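UDP-N-Acetylenolpyruvylglucosamine Reductase (Thermus caldophilus, PDB 2GQT) catalyses the FAD-dependent reduction of UDP-N-acetylenolpyruvylglucosamine to UDP-N-acetylmuramate with NADPH as reductant, a step in building the bacterial cell wall. Local coordinates at residues H140-C143 with P144-G148; R64-G67 with E68-Y72. All coordinates share one frame; numbering follows the deposited sequence.

Interaction 1: residues H140-C143 with P144-G148. With CA (calcium ion), chain B.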
loop_
_atom_site.group_PDB
_atom_site.type_symbol
_atom_site.label_atom_id
_atom_site.label_comp_id
_atom_site.label_asym_id
_atom_site.label_seq_id
_atom_site.Cartn_x
_atom_site.Cartn_y
_atom_site.Cartn_z
ATOM N N HIS A 140 -6.012 17.984 10.877
ATOM C CA HIS A 140 -6.509 18.955 9.908
ATOM C C HIS A 140 -7.312 18.234 8.828
ATOM O O HIS A 140 -7.007 17.094 8.481
ATOM C CB HIS A 140 -5.345 19.737 9.286
ATOM C CG HIS A 140 -4.524 20.478 10.294
ATOM N ND1 HIS A 140 -4.999 21.581 10.970
ATOM C CD2 HIS A 140 -3.279 20.249 10.776
ATOM C CE1 HIS A 140 -4.074 22.011 11.811
ATOM N NE2 HIS A 140 -3.019 21.224 11.709
ATOM N N VAL A 141 -8.334 18.885 8.292
ATOM C CA VAL A 141 -9.158 18.271 7.267
ATOM C C VAL A 141 -8.846 18.897 5.911
ATOM O O VAL A 141 -8.834 20.128 5.764
ATOM C CB VAL A 141 -10.662 18.397 7.615
ATOM C CG1 VAL A 141 -11.535 17.909 6.477
ATOM C CG2 VAL A 141 -10.977 17.621 8.890
ATOM N N TYR A 142 -8.587 18.038 4.932
ATOM C CA TYR A 142 -8.256 18.464 3.580
ATOM C C TYR A 142 -9.214 17.869 2.568
ATOM O O TYR A 142 -9.728 16.771 2.752
ATOM C CB TYR A 142 -6.844 17.995 3.219
ATOM C CG TYR A 142 -5.774 18.657 4.047
ATOM C CD1 TYR A 142 -5.274 19.905 3.691
ATOM C CD2 TYR A 142 -5.284 18.051 5.201
ATOM C CE1 TYR A 142 -4.303 20.525 4.454
ATOM C CE2 TYR A 142 -4.305 18.668 5.976
ATOM C CZ TYR A 142 -3.820 19.912 5.597
ATOM O OH TYR A 142 -2.852 20.542 6.355
ATOM N N CYS A 143 -9.432 18.586 1.480
ATOM C CA CYS A 143 -10.024 17.985 0.297
ATOM C C CYS A 143 -8.920 17.316 -0.512
ATOM O O CYS A 143 -7.756 17.714 -0.414
ATOM C CB CYS A 143 -10.721 19.029 -0.551
ATOM S SG CYS A 143 -12.058 19.727 0.285
ATOM N N PRO A 144 -9.270 16.309 -1.337
ATOM C CA PRO A 144 -8.198 15.614 -2.060
ATOM C C PRO A 144 -7.380 16.525 -2.978
ATOM O O PRO A 144 -6.183 16.293 -3.147
ATOM C CB PRO A 144 -8.932 14.521 -2.851
ATOM C CG PRO A 144 -10.344 14.947 -2.873
ATOM C CD PRO A 144 -10.595 15.729 -1.626
ATOM N N GLU A 145 -8.003 17.566 -3.532
ATOM C CA GLU A 145 -7.289 18.511 -4.396
ATOM C C GLU A 145 -6.175 19.283 -3.672
ATOM O O GLU A 145 -5.362 19.953 -4.323
ATOM C CB GLU A 145 -8.264 19.465 -5.095
ATOM C CG GLU A 145 -9.170 20.251 -4.150
ATOM C CD GLU A 145 -10.519 19.593 -3.912
ATOM O OE1 GLU A 145 -10.591 18.349 -3.916
ATOM O OE2 GLU A 145 -11.506 20.326 -3.707
ATOM N N GLU A 146 -6.122 19.187 -2.345
ATOM C CA GLU A 146 -5.082 19.844 -1.546
ATOM C C GLU A 146 -3.873 18.960 -1.278
ATOM O O GLU A 146 -2.904 19.414 -0.673
ATOM C CB GLU A 146 -5.650 20.300 -0.202
ATOM C CG GLU A 146 -6.691 21.379 -0.307
ATOM C CD GLU A 146 -7.234 21.757 1.046
ATOM O OE1 GLU A 146 -6.629 22.645 1.693
ATOM O OE2 GLU A 146 -8.233 21.139 1.481
ATOM N N LEU A 147 -3.923 17.708 -1.718
ATOM C CA LEU A 147 -2.920 16.730 -1.309
ATOM C C LEU A 147 -1.911 16.355 -2.384
ATOM O O LEU A 147 -1.182 15.376 -2.232
ATOM C CB LEU A 147 -3.623 15.481 -0.758
ATOM C CG LEU A 147 -4.511 15.726 0.468
ATOM C CD1 LEU A 147 -5.091 14.409 0.931
ATOM C CD2 LEU A 147 -3.728 16.389 1.595
ATOM N N GLY A 148 -1.861 17.138 -3.457
ATOM C CA GLY A 148 -0.846 16.950 -4.483
ATOM C C GLY A 148 -0.825 15.567 -5.100
ATOM O O GLY A 148 0.249 14.995 -5.313
HETATM CA CA CA B . -9.049 22.409 5.590
HETATM O O HOH W 1 -9.874 22.089 3.378
HETATM O O HOH W 2 -7.129 22.881 4.261
HETATM O O HOH W 3 -9.394 24.767 5.469
HETATM O O HOH W 4 -7.249 22.512 7.168
#

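Interaction 2: residues R64-G67 with E68-Y72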
loop_
_atom_site.group_PDB
_atom_site.type_symbol
_atom_site.label_atom_id
_atom_site.label_comp_id
_atom_site.label_asym_id
_atom_site.label_seq_id
_atom_site.Cartn_x
_atom_site.Cartn_y
_atom_site.Cartn_z
ATOM N N ARG A 64 1.448 2.000 13.860
ATOM C CA ARG A 64 0.299 1.315 13.257
ATOM C C ARG A 64 -0.962 1.926 13.841
ATOM O O ARG A 64 -1.063 2.108 15.057
ATOM C CB ARG A 64 0.298 -0.172 13.633
ATOM C CG ARG A 64 1.313 -1.043 12.951
ATOM C CD ARG A 64 0.985 -2.504 13.211
ATOM N NE ARG A 64 0.612 -2.815 14.597
ATOM C CZ ARG A 64 0.156 -4.000 14.983
ATOM N NH1 ARG A 64 0.013 -4.975 14.090
ATOM N NH2 ARG A 64 -0.153 -4.224 16.252
ATOM N N LEU A 65 -1.937 2.202 12.982
ATOM C CA LEU A 65 -3.206 2.768 13.410
ATOM C C LEU A 65 -4.242 1.684 13.591
ATOM O O LEU A 65 -4.573 0.962 12.646
ATOM C CB LEU A 65 -3.696 3.787 12.387
ATOM C CG LEU A 65 -2.771 4.959 12.061
ATOM C CD1 LEU A 65 -3.376 5.760 10.930
ATOM C CD2 LEU A 65 -2.517 5.841 13.282
ATOM N N ALA A 66 -4.741 1.572 14.813
ATOM C CA ALA A 66 -5.762 0.586 15.135
ATOM C C ALA A 66 -6.870 1.270 15.941
ATOM O O ALA A 66 -7.033 2.484 15.845
ATOM C CB ALA A 66 -5.136 -0.589 15.887
ATOM N N GLY A 67 -7.646 0.508 16.715
ATOM C CA GLY A 67 -8.688 1.098 17.561
ATOM C C GLY A 67 -9.646 1.964 16.767
ATOM O O GLY A 67 -10.215 1.523 15.774
ATOM N N GLU A 68 -9.811 3.215 17.185
ATOM C CA GLU A 68 -10.747 4.116 16.517
ATOM C C GLU A 68 -10.380 4.349 15.047
ATOM O O GLU A 68 -11.243 4.688 14.226
ATOM C CB GLU A 68 -10.844 5.448 17.258
ATOM C CG GLU A 68 -9.642 6.362 17.089
ATOM C CD GLU A 68 -9.867 7.729 17.689
ATOM O OE1 GLU A 68 -9.918 7.825 18.929
ATOM O OE2 GLU A 68 -9.972 8.708 16.921
ATOM N N PHE A 69 -9.109 4.135 14.709
ATOM C CA PHE A 69 -8.641 4.334 13.334
ATOM C C PHE A 69 -8.990 3.169 12.405
ATOM O O PHE A 69 -8.728 3.247 11.215
ATOM C CB PHE A 69 -7.141 4.641 13.314
ATOM C CG PHE A 69 -6.764 5.824 14.157
ATOM C CD1 PHE A 69 -6.102 5.642 15.362
ATOM C CD2 PHE A 69 -7.101 7.115 13.767
ATOM C CE1 PHE A 69 -5.759 6.730 16.162
ATOM C CE2 PHE A 69 -6.765 8.210 14.562
ATOM C CZ PHE A 69 -6.104 8.010 15.763
ATOM N N GLN A 70 -9.582 2.098 12.950
ATOM C CA GLN A 70 -10.014 0.933 12.163
ATOM C C GLN A 70 -11.546 0.832 12.071
ATOM O O GLN A 70 -12.098 -0.106 11.483
ATOM C CB GLN A 70 -9.459 -0.359 12.774
ATOM C CG GLN A 70 -8.063 -0.783 12.380
ATOM C CD GLN A 70 -7.678 -2.085 13.062
ATOM O OE1 GLN A 70 -7.417 -3.098 12.411
ATOM N NE2 GLN A 70 -7.686 -2.071 14.387
ATOM N N THR A 71 -12.252 1.775 12.666
ATOM C CA THR A 71 -13.694 1.772 12.517
ATOM C C THR A 71 -14.100 2.619 11.308
ATOM O O THR A 71 -13.350 3.508 10.870
ATOM C CB THR A 71 -14.410 2.242 13.783
ATOM O OG1 THR A 71 -14.068 3.595 14.025
ATOM C CG2 THR A 71 -13.991 1.414 14.990
ATOM N N TYR A 72 -15.276 2.340 10.753
ATOM C CA TYR A 72 -15.678 2.953 9.500
ATOM C C TYR A 72 -17.184 3.015 9.347
ATOM O O TYR A 72 -17.928 2.191 9.902
ATOM C CB TYR A 72 -15.065 2.212 8.293
ATOM C CG TYR A 72 -15.577 0.795 8.137
ATOM C CD1 TYR A 72 -16.649 0.505 7.285
ATOM C CD2 TYR A 72 -15.009 -0.258 8.861
ATOM C CE1 TYR A 72 -17.130 -0.789 7.157
ATOM C CE2 TYR A 72 -15.490 -1.548 8.731
ATOM C CZ TYR A 72 -16.545 -1.810 7.877
ATOM O OH TYR A 72 -17.024 -3.095 7.748
#

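Interaction 1: residues H140-C143 with P144-G148
Where strand 138-142 runs out, the chain bends into a 3-10 turn, and Glu146 N bonds back to Cys143 O at 2.9 Å. The carboxylate of Glu146 in return accepts from the N-H of the same cysteine. Glu146 CG is anti to the carbonyl carbon (chi1 -66°) and the chain beyond is extended, which carries OE2 back; the bond from Cys143 N to Glu146 OE2 is 2.8 Å and nearly straight, at 163°. The N-H arrives on the anti side of the oxygen. This is the side-chain half of a capping box, not the full motif, since Glu146 N goes to Cys143 O and not to SG. The twice-tied pair sits at the open end of the hairpin, where its second strand, 138-142, leaves the sheet. The carboxylate also reaches a calcium ion through water: water 1 donates to OE2 and water 2 to OE1 of Glu146, and both are metal ligands. Val141 O binds the calcium directly at 2.3 Å, with waters 3 and 4 among its other ligands. Glu146 OE1 lies at the edge of the Tyr142 ring, 3.7 Å from Tyr142 CD1, with the carboxylate and ring planes 60° apart. Leu147 CD2 packs 3.9 Å from Tyr142 CB, while the hydroxyl of Tyr142 is hydrogen-bonded to His135. Around Cys143 CB, the bent side chain of Glu145 lies alongside, its CD 3.4 Å away.

Interaction 2: residues R64-G67 with E68-Y72
The Phe69 ring has Leu65 CD2 over one face, 4.1 Å above the plane and offset toward the rim, and Glu68 CG over the centre of the opposite face. At its edge, near the ring plane, sits Ala66 O, 3.3 Å from Phe69 CD1. A chi1 of -56°, with CG anti to the carbonyl carbon, swings the ring in beside Leu65 CD2 and Ala66 O. Nearer the backbone, Leu65 CB and Phe69 CB meet at 3.7 Å. Two successive backbone bonds wind the chain that carries these groups: Phe69 N to Ala66 O at 2.9 Å, and Gln70 N to Gly67 O at 3.0 Å. The second is the straighter, at 163° against 144°. This is a short 3-10 turn leaving strand 61-65 of a mixed sheet, with residues 64-72 lying within the FAD binding domain and Gly67 turning the chain at positive phi. Gln70 runs extended past Ala66, its NE2 coming 3.3 Å from Ala66 CB, a packing contact of the amide against a methyl group. Leu65 belongs to the FAD pocket and touches the cofactor. Both hydrogen bonds between residues 64-67 and 68-72 run from main chain to main chain. The buried side chains of Leu65 and Phe69 meet through apolar surfaces alone, and the charge of Glu68 is directed to a salt bridge with Arg164 on strand 161-171 of the other sheet, which links the turn to that sheet and leaves the aliphatic part of Glu68 against the aromatic ring.

In the fold
Both contacts illustrate one principle, that a strand can end in a 3-10 turn secured by backbone bonds, but they apply it in different settings. Interaction 1 follows strand 138-142 and lies at the surface, where a carboxylate, water and calcium supplement the main-chain bonding. Interaction 2 follows strand 61-65 and is partly buried; between its own two segments it relies on main-chain bonds and apolar contacts, and its charged glutamate is paired outside them. The two do not touch: their centres are 20 Å apart and their nearest atoms about 10 Å. Interaction 1 belongs to the antiparallel sheet through its strand's pairing with 128-135, whereas interaction 2 comes from the mixed sheet and touches the antiparallel one at strand 161-171.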